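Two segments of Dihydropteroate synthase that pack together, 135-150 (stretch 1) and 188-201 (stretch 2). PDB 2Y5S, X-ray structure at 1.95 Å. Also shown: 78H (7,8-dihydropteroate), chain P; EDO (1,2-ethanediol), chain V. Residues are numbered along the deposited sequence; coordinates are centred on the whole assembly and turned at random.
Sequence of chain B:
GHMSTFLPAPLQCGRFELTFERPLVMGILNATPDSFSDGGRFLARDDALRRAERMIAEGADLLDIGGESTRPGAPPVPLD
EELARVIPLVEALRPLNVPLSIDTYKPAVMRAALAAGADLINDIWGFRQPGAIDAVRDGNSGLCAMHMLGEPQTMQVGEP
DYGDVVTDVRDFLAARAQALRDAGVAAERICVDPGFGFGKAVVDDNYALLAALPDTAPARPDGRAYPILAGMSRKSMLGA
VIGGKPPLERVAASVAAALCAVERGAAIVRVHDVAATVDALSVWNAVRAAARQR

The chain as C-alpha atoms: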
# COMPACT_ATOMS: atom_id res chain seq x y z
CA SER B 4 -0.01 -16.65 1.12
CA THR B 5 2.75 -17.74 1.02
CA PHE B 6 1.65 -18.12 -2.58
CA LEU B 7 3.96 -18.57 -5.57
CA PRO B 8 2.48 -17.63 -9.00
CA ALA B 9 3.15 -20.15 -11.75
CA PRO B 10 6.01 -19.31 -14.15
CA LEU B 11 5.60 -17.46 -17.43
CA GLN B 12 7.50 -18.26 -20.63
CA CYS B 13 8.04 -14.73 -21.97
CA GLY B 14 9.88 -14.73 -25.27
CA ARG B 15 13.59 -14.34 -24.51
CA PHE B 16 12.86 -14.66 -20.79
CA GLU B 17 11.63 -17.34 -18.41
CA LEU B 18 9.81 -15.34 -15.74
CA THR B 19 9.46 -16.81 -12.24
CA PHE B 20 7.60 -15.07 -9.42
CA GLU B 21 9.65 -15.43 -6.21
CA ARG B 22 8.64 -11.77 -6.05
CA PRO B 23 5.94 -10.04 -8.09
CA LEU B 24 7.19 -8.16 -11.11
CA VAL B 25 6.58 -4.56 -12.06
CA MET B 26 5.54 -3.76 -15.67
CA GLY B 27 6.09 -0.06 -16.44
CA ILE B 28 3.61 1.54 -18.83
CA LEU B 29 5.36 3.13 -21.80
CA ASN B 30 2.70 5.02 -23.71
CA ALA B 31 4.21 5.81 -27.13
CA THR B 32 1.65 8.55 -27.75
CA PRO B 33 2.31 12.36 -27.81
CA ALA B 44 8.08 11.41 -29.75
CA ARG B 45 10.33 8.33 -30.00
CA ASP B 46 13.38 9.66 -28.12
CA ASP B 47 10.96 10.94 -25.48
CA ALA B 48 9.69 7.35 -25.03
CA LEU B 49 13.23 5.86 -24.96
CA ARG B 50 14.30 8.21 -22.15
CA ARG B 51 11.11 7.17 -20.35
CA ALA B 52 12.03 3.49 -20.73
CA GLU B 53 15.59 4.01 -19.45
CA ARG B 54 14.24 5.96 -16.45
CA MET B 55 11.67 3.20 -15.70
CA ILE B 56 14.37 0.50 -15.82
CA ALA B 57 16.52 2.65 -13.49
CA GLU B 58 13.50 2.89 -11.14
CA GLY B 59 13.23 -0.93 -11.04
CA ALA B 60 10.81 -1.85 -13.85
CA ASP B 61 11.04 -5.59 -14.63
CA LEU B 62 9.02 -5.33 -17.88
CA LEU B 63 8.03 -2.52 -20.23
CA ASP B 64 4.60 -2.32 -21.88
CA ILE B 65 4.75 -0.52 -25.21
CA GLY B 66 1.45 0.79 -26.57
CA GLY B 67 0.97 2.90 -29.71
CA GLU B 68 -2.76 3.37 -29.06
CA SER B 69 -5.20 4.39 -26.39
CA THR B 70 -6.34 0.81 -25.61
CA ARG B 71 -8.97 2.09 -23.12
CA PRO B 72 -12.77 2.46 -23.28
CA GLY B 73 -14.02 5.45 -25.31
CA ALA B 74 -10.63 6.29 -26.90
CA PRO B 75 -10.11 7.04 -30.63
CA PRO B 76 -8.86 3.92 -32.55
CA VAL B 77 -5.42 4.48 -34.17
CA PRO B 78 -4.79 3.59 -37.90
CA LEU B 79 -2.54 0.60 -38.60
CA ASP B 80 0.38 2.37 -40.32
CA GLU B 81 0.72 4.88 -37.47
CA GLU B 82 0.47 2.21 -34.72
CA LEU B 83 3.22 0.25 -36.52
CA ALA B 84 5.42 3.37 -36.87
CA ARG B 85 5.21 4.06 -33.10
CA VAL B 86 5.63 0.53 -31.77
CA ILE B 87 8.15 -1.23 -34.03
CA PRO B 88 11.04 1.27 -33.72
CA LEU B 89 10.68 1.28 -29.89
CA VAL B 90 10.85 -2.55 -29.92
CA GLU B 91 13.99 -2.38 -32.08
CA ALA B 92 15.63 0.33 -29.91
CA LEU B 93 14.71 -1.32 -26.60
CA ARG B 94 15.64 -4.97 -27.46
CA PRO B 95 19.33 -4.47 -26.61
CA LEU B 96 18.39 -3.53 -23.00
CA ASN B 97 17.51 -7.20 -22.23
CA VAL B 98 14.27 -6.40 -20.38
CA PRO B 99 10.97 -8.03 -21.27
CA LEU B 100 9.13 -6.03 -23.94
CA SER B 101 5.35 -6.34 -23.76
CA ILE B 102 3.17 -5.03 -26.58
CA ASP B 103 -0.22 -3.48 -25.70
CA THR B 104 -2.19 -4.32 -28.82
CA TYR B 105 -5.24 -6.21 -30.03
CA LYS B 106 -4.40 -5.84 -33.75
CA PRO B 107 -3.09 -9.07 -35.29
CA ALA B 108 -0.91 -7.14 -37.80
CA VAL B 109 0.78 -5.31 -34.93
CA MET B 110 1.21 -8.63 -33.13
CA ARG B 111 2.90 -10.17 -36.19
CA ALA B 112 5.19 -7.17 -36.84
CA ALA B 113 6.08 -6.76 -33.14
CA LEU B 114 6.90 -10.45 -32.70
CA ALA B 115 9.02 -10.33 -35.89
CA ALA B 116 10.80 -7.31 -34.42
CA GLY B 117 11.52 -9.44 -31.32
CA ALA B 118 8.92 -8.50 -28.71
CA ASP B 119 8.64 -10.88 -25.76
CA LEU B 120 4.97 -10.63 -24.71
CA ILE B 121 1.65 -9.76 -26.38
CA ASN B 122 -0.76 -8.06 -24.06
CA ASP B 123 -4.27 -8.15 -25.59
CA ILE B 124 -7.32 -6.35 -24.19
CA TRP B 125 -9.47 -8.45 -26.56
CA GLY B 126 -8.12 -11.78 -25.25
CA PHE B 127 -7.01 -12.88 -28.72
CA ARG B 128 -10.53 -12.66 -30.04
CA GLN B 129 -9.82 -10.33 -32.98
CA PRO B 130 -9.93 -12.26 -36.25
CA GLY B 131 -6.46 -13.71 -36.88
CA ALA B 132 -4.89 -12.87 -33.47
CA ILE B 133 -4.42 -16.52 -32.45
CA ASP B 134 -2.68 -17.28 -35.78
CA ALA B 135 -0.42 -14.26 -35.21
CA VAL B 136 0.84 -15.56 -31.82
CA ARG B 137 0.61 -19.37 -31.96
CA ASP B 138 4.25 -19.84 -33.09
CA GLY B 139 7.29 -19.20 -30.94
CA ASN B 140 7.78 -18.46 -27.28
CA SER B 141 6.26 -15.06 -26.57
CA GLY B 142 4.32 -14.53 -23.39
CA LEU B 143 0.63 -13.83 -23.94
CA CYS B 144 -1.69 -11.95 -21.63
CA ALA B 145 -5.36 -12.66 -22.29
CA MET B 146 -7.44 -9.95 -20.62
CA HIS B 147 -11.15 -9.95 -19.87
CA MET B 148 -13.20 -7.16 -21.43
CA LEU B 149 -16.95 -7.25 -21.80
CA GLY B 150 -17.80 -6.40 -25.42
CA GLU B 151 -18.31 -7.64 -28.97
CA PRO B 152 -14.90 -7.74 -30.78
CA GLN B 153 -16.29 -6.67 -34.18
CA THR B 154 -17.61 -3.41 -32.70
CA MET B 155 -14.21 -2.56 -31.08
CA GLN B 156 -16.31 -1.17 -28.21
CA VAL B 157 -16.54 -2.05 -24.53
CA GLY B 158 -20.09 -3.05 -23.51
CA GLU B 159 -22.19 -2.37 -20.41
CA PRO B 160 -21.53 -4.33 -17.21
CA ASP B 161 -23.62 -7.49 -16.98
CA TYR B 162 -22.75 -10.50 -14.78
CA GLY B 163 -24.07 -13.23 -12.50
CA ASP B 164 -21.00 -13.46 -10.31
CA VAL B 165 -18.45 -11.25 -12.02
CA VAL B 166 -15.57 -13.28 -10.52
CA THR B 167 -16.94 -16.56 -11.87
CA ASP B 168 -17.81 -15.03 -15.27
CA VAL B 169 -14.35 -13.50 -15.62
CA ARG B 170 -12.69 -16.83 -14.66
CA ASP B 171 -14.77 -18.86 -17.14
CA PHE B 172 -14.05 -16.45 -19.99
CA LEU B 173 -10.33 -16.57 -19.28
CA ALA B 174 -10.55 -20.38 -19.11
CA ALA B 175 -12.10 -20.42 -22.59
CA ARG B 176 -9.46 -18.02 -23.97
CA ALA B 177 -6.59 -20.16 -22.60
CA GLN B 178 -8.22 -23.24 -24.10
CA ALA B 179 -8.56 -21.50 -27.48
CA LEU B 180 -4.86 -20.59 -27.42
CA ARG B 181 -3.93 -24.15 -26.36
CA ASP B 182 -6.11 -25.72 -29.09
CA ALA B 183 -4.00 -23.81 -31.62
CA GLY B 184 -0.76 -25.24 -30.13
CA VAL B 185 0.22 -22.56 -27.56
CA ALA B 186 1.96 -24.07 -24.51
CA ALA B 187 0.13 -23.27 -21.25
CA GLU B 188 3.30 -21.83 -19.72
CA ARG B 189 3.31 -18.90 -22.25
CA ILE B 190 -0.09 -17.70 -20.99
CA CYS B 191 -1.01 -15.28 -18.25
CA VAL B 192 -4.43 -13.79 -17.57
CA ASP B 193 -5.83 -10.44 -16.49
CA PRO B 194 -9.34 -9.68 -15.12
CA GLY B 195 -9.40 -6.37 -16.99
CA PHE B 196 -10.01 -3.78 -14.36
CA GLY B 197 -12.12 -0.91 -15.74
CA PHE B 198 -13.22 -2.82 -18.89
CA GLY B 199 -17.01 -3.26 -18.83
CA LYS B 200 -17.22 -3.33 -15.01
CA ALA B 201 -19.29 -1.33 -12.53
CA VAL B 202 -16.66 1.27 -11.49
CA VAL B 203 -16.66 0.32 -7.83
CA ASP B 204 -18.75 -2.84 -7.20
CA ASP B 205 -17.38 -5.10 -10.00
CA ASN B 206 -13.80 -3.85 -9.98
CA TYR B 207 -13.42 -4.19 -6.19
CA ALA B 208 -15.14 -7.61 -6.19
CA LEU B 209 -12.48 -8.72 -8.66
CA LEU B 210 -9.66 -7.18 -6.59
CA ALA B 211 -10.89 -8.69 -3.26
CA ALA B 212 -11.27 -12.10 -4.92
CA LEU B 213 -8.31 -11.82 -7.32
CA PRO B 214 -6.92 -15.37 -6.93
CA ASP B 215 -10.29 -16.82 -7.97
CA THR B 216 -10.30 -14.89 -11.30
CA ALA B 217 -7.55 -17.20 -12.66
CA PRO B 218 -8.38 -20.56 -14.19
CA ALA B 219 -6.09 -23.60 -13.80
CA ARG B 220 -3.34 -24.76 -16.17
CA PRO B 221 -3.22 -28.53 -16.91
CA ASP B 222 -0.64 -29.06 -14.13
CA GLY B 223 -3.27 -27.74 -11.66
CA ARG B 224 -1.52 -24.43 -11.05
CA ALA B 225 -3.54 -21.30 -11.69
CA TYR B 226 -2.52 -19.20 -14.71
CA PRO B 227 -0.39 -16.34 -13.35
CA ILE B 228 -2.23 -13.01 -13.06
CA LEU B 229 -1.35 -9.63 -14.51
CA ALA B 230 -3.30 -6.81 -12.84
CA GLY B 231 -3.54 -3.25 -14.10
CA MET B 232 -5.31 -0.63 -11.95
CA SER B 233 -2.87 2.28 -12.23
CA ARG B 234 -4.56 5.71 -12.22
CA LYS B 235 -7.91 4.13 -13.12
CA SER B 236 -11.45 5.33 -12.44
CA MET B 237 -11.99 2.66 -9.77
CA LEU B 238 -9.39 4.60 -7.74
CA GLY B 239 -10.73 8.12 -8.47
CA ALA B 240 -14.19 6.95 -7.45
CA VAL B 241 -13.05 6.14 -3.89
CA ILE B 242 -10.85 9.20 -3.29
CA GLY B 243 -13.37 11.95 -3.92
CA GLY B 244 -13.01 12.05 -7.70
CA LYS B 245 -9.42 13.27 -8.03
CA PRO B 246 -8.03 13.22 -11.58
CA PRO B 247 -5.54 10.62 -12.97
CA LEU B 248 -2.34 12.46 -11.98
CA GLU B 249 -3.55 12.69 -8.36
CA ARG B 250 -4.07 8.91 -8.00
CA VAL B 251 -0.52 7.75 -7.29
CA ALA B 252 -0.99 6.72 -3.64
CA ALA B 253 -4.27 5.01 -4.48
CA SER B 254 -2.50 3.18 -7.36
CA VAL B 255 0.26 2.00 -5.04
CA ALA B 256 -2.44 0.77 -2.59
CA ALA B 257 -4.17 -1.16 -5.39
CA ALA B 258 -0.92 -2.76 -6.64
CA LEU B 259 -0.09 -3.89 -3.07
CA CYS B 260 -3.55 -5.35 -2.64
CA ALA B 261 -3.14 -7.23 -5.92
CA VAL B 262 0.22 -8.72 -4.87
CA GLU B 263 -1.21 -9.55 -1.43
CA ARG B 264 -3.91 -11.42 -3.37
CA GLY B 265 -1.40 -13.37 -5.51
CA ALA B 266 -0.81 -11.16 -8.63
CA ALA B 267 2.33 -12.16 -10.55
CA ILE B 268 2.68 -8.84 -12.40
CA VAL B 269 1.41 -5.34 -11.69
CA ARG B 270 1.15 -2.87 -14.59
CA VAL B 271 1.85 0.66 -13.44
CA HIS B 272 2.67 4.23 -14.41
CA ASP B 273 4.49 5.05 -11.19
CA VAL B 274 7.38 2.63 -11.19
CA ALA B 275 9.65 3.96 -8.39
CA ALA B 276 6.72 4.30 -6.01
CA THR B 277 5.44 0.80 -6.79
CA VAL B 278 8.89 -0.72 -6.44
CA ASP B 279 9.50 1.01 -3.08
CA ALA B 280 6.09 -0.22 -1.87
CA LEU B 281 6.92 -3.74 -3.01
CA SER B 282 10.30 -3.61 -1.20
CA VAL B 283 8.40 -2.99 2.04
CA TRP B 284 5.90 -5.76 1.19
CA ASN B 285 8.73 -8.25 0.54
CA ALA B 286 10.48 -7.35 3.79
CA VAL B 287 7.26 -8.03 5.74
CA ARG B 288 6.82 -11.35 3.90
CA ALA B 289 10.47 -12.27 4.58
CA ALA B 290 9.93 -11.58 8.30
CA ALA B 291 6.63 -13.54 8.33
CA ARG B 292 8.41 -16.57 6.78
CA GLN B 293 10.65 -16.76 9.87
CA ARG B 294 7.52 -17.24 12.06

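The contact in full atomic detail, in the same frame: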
# COMPACT_ATOMS: atom_id res chain seq x y z
N ALA B 135 -1.53 -15.18 -35.40
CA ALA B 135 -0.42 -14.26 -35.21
C ALA B 135 0.54 -14.69 -34.09
O ALA B 135 1.75 -14.47 -34.21
CB ALA B 135 -0.95 -12.88 -34.92
N VAL B 136 0.02 -15.28 -33.02
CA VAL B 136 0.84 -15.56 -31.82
C VAL B 136 1.14 -17.04 -31.55
O VAL B 136 1.93 -17.35 -30.66
CB VAL B 136 0.18 -14.99 -30.54
CG1 VAL B 136 -0.11 -13.50 -30.68
CG2 VAL B 136 -1.08 -15.77 -30.18
N ARG B 137 0.54 -17.95 -32.31
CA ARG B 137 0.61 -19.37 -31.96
C ARG B 137 2.05 -19.89 -32.01
O ARG B 137 2.44 -20.69 -31.18
CB ARG B 137 -0.32 -20.21 -32.83
CG ARG B 137 -0.05 -20.12 -34.33
CD ARG B 137 -1.13 -20.84 -35.13
NE ARG B 137 -1.14 -22.26 -34.82
CZ ARG B 137 -0.44 -23.20 -35.47
NH1 ARG B 137 0.33 -22.88 -36.52
NH2 ARG B 137 -0.52 -24.47 -35.08
N ASP B 138 2.85 -19.41 -32.96
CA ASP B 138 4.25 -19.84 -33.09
C ASP B 138 5.17 -19.12 -32.10
O ASP B 138 4.94 -17.97 -31.74
CB ASP B 138 4.76 -19.62 -34.52
CG ASP B 138 4.18 -20.61 -35.52
OD1 ASP B 138 3.46 -21.56 -35.13
OD2 ASP B 138 4.47 -20.45 -36.72
N GLY B 139 6.20 -19.82 -31.67
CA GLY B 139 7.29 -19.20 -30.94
C GLY B 139 7.07 -19.29 -29.45
O GLY B 139 6.31 -20.14 -28.98
N ASN B 140 7.73 -18.40 -28.73
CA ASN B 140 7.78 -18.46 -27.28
C ASN B 140 7.33 -17.23 -26.53
O ASN B 140 7.56 -17.13 -25.33
CB ASN B 140 9.20 -18.81 -26.84
CG ASN B 140 9.30 -20.24 -26.45
OD1 ASN B 140 9.19 -20.56 -25.26
ND2 ASN B 140 9.42 -21.12 -27.43
N SER B 141 6.69 -16.29 -27.21
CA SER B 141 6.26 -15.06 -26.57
C SER B 141 5.29 -15.37 -25.43
O SER B 141 4.52 -16.33 -25.50
CB SER B 141 5.61 -14.11 -27.56
OG SER B 141 4.54 -14.73 -28.25
N GLY B 142 5.37 -14.57 -24.38
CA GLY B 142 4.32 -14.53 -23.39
C GLY B 142 3.06 -13.92 -24.00
O GLY B 142 3.13 -13.13 -24.95
N LEU B 143 1.91 -14.31 -23.46
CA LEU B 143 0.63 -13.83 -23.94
C LEU B 143 -0.26 -13.54 -22.77
O LEU B 143 -0.53 -14.43 -21.96
CB LEU B 143 -0.03 -14.88 -24.82
CG LEU B 143 0.74 -15.42 -26.03
CD1 LEU B 143 0.02 -16.64 -26.61
CD2 LEU B 143 0.87 -14.32 -27.06
N CYS B 144 -0.73 -12.30 -22.67
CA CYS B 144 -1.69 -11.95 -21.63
C CYS B 144 -3.07 -11.79 -22.25
O CYS B 144 -3.31 -10.87 -23.04
CB CYS B 144 -1.31 -10.68 -20.92
SG CYS B 144 -2.51 -10.22 -19.62
N ALA B 145 -3.96 -12.70 -21.88
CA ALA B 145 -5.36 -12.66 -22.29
C ALA B 145 -6.13 -11.91 -21.21
O ALA B 145 -6.22 -12.38 -20.07
CB ALA B 145 -5.90 -14.09 -22.43
N MET B 146 -6.65 -10.74 -21.55
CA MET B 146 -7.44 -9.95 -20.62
C MET B 146 -8.92 -10.19 -20.83
O MET B 146 -9.34 -10.53 -21.95
CB MET B 146 -7.14 -8.46 -20.82
CG MET B 146 -7.55 -7.56 -19.66
SD MET B 146 -7.47 -5.82 -20.09
CE MET B 146 -9.06 -5.64 -20.93
N HIS B 147 -9.70 -9.97 -19.78
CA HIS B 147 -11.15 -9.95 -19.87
C HIS B 147 -11.67 -8.53 -20.11
O HIS B 147 -11.39 -7.60 -19.35
CB HIS B 147 -11.80 -10.50 -18.59
CG HIS B 147 -13.29 -10.40 -18.58
ND1 HIS B 147 -13.97 -9.26 -18.19
CD2 HIS B 147 -14.24 -11.30 -18.93
CE1 HIS B 147 -15.26 -9.46 -18.32
NE2 HIS B 147 -15.46 -10.69 -18.75
N MET B 148 -12.46 -8.38 -21.17
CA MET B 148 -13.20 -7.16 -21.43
C MET B 148 -14.57 -7.60 -21.87
O MET B 148 -14.71 -8.55 -22.66
CB MET B 148 -12.50 -6.30 -22.49
CG MET B 148 -13.34 -5.14 -23.03
SD MET B 148 -12.51 -4.06 -24.21
CE MET B 148 -11.65 -5.28 -25.17
N LEU B 149 -15.60 -6.96 -21.35
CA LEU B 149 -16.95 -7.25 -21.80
C LEU B 149 -17.19 -6.44 -23.07
O LEU B 149 -17.06 -5.22 -23.07
CB LEU B 149 -17.98 -6.89 -20.71
CG LEU B 149 -19.23 -7.76 -20.60
CD1 LEU B 149 -18.85 -9.22 -20.38
CD2 LEU B 149 -20.10 -7.25 -19.46
N GLY B 150 -17.51 -7.11 -24.17
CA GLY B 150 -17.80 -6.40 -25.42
C GLY B 150 -17.83 -7.33 -26.60
O GLY B 150 -17.42 -8.48 -26.49
N GLU B 188 2.34 -22.65 -20.46
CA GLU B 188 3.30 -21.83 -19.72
C GLU B 188 3.58 -20.43 -20.34
O GLU B 188 4.13 -19.56 -19.68
CB GLU B 188 4.62 -22.59 -19.49
CG GLU B 188 5.14 -23.34 -20.69
CD GLU B 188 4.75 -24.83 -20.71
OE1 GLU B 188 3.56 -25.16 -20.95
OE2 GLU B 188 5.64 -25.68 -20.47
N ARG B 189 3.17 -20.21 -21.59
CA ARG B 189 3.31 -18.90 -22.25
C ARG B 189 2.16 -17.94 -21.91
O ARG B 189 2.18 -16.78 -22.33
CB ARG B 189 3.34 -19.08 -23.77
CG ARG B 189 4.58 -19.81 -24.32
CD ARG B 189 4.40 -20.12 -25.80
NE ARG B 189 4.17 -18.88 -26.55
CZ ARG B 189 3.64 -18.77 -27.76
NH1 ARG B 189 3.24 -19.84 -28.45
NH2 ARG B 189 3.49 -17.56 -28.28
N ILE B 190 1.16 -18.43 -21.18
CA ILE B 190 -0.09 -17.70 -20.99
C ILE B 190 -0.21 -17.15 -19.57
O ILE B 190 -0.02 -17.87 -18.58
CB ILE B 190 -1.32 -18.60 -21.30
CG1 ILE B 190 -1.26 -19.12 -22.75
CG2 ILE B 190 -2.64 -17.81 -21.09
CD1 ILE B 190 -2.19 -20.32 -23.06
N CYS B 191 -0.53 -15.87 -19.48
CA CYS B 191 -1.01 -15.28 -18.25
C CYS B 191 -2.36 -14.66 -18.52
O CYS B 191 -2.77 -14.53 -19.68
CB CYS B 191 -0.04 -14.25 -17.69
SG CYS B 191 0.26 -12.80 -18.68
N VAL B 192 -3.08 -14.34 -17.45
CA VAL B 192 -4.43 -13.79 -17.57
C VAL B 192 -4.58 -12.52 -16.75
O VAL B 192 -3.83 -12.27 -15.79
CB VAL B 192 -5.48 -14.80 -17.09
CG1 VAL B 192 -5.38 -16.11 -17.89
CG2 VAL B 192 -5.32 -15.06 -15.57
N ASP B 193 -5.60 -11.74 -17.10
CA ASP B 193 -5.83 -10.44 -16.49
C ASP B 193 -7.34 -10.18 -16.45
O ASP B 193 -8.02 -10.26 -17.49
CB ASP B 193 -5.12 -9.41 -17.36
CG ASP B 193 -5.27 -7.99 -16.88
OD1 ASP B 193 -6.16 -7.68 -16.08
OD2 ASP B 193 -4.48 -7.15 -17.38
N PRO B 194 -7.88 -9.86 -15.26
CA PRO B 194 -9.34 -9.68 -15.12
C PRO B 194 -9.89 -8.40 -15.74
O PRO B 194 -11.12 -8.21 -15.80
CB PRO B 194 -9.54 -9.64 -13.60
CG PRO B 194 -8.22 -9.11 -13.09
CD PRO B 194 -7.21 -9.80 -13.95
N GLY B 195 -9.00 -7.51 -16.19
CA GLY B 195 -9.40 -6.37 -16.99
C GLY B 195 -10.12 -5.31 -16.20
O GLY B 195 -11.25 -4.90 -16.52
N PHE B 196 -9.44 -4.81 -15.18
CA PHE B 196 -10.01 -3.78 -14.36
C PHE B 196 -10.40 -2.56 -15.21
O PHE B 196 -9.59 -2.08 -16.00
CB PHE B 196 -9.01 -3.36 -13.28
CG PHE B 196 -8.81 -4.39 -12.24
CD1 PHE B 196 -9.80 -4.66 -11.33
CD2 PHE B 196 -7.62 -5.13 -12.17
CE1 PHE B 196 -9.64 -5.65 -10.37
CE2 PHE B 196 -7.44 -6.10 -11.21
CZ PHE B 196 -8.46 -6.37 -10.31
N GLY B 197 -11.63 -2.09 -15.05
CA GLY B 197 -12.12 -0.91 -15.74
C GLY B 197 -12.63 -1.20 -17.14
O GLY B 197 -12.94 -0.26 -17.87
N PHE B 198 -12.74 -2.47 -17.53
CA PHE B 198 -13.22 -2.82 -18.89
C PHE B 198 -14.58 -3.53 -18.87
O PHE B 198 -14.66 -4.77 -18.85
CB PHE B 198 -12.21 -3.70 -19.61
CG PHE B 198 -10.95 -3.00 -20.04
CD1 PHE B 198 -10.87 -2.41 -21.30
CD2 PHE B 198 -9.83 -2.95 -19.20
CE1 PHE B 198 -9.70 -1.78 -21.73
CE2 PHE B 198 -8.66 -2.32 -19.61
CZ PHE B 198 -8.59 -1.74 -20.87
N GLY B 199 -15.65 -2.73 -18.89
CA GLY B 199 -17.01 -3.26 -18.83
C GLY B 199 -17.40 -3.72 -17.43
O GLY B 199 -18.09 -4.73 -17.27
N LYS B 200 -16.95 -2.99 -16.41
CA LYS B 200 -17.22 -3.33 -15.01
C LYS B 200 -17.85 -2.14 -14.32
O LYS B 200 -17.48 -1.00 -14.60
CB LYS B 200 -15.93 -3.69 -14.29
CG LYS B 200 -15.46 -5.13 -14.50
CD LYS B 200 -14.36 -5.24 -15.47
CE LYS B 200 -14.13 -6.68 -15.90
NZ LYS B 200 -13.32 -6.72 -17.15
N ALA B 201 -18.81 -2.38 -13.43
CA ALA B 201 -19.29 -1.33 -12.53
C ALA B 201 -18.07 -0.75 -11.79
O ALA B 201 -17.29 -1.50 -11.18
CB ALA B 201 -20.35 -1.86 -11.56
O4 78H P . -5.59 -3.37 -17.13
C4 78H P . -4.97 -3.62 -18.17
C5 78H P . -4.82 -2.66 -19.19
N3 78H P . -4.41 -4.89 -18.36
C9 78H P . -4.12 -3.04 -20.36
N5 78H P . -5.30 -1.39 -19.04
C2 78H P . -3.73 -5.21 -19.58
N8 78H P . -3.94 -2.13 -21.40
N1 78H P . -3.60 -4.27 -20.52
C6 78H P . -5.19 -0.49 -20.04
N2 78H P . -3.23 -6.44 -19.78
C7 78H P . -4.64 -0.84 -21.42
C10 78H P . -5.66 0.92 -19.84
N11 78H P . -7.10 1.03 -20.09
C15 78H P . -7.86 1.64 -19.20
C16 78H P . -9.03 1.04 -18.73
C17 78H P . -7.45 2.88 -18.71
C18 78H P . -9.80 1.70 -17.78
C19 78H P . -8.23 3.54 -17.77
C20 78H P . -9.40 2.95 -17.31
C21 78H P . -10.25 3.66 -16.24
O22 78H P . -11.09 2.96 -15.68
O23 78H P . -9.96 4.83 -15.91
C1 EDO V . -17.60 -12.22 -23.23
O1 EDO V . -18.48 -12.30 -22.10
C2 EDO V . -16.73 -10.99 -23.05
O2 EDO V . -17.01 -10.05 -24.09

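Side chains beyond a parallel strand pair can tie its ends, as in dihydropteroate synthase. At the N-terminal end the fastener is R189. Its guanidinium reaches toward the end of the helix that includes V136 and the loop leading to strand 142-146, and gives its protons to carbonyl oxygens: R189 NH2 to V136 O at 2.9 Å, NH1 to R137 O at 3.0 Å and NE to S141 O at 2.8 Å. R189 NH2 also donates to S141 OG at 3.0 Å. These carbonyls lie near the guanidinium plane, where the N-H groups point, while L143 CD1 covers one face and N140 CA the other. Within these stretches the buried guanidinium is met by main-chain oxygens and a serine hydroxyl, with no carboxylate among its partners.

At the other end K200 plays a comparable part. K200 NZ donates to H147 ND1 at 2.8 Å, meeting the imidazole at its edge, and also bonds the P194, G195 and F198 carbonyl oxygens of its own stretch. One ammonium group thus ties the turn from G195 to F198, a type II turn, to the neighbouring segment.

Between these anchors the backbones form a regular parallel ladder, with the strand directions 28° apart. L143 N donates to R189 O (2.7 Å), C191 N to L143 O (2.9 Å), A145 N to C191 O (3.1 Å), D193 N to A145 O (3.1 Å) and H147 N to D193 O (2.9 Å). L143 and A145 each bond two residues of the second stretch, through N and through O, as is typical of parallel sheets; H147 N adds the last rung. Beyond the strands the pairing loosens to a weak bond from L149 N to F198 O at 3.5 Å.

Side chains alternate accordingly. L143, I190, A145 and V192 share one face; C144, C191, M146 and D193 share the other, where C144 CB lies 3.5 Å from C191 SG. On this second face D193 OD2 accepts a very short bond of 2.5 Å from N3 of 7,8-dihydropteroate, while its OD1 accepts the G195 amide.

Farther along, M146 CE sits over the F198 ring, 3.4 Å from its centroid, in a CH-pi contact; C16 of 7,8-dihydropteroate covers the opposite face. M148 SD approaches F198 CD1 obliquely at 3.7 Å. Close backbone approach here depends on glycine: a CB on G195 would lie 1.8 Å from H147 O, and one on G199 would lie 2.7 Å from L149 CB.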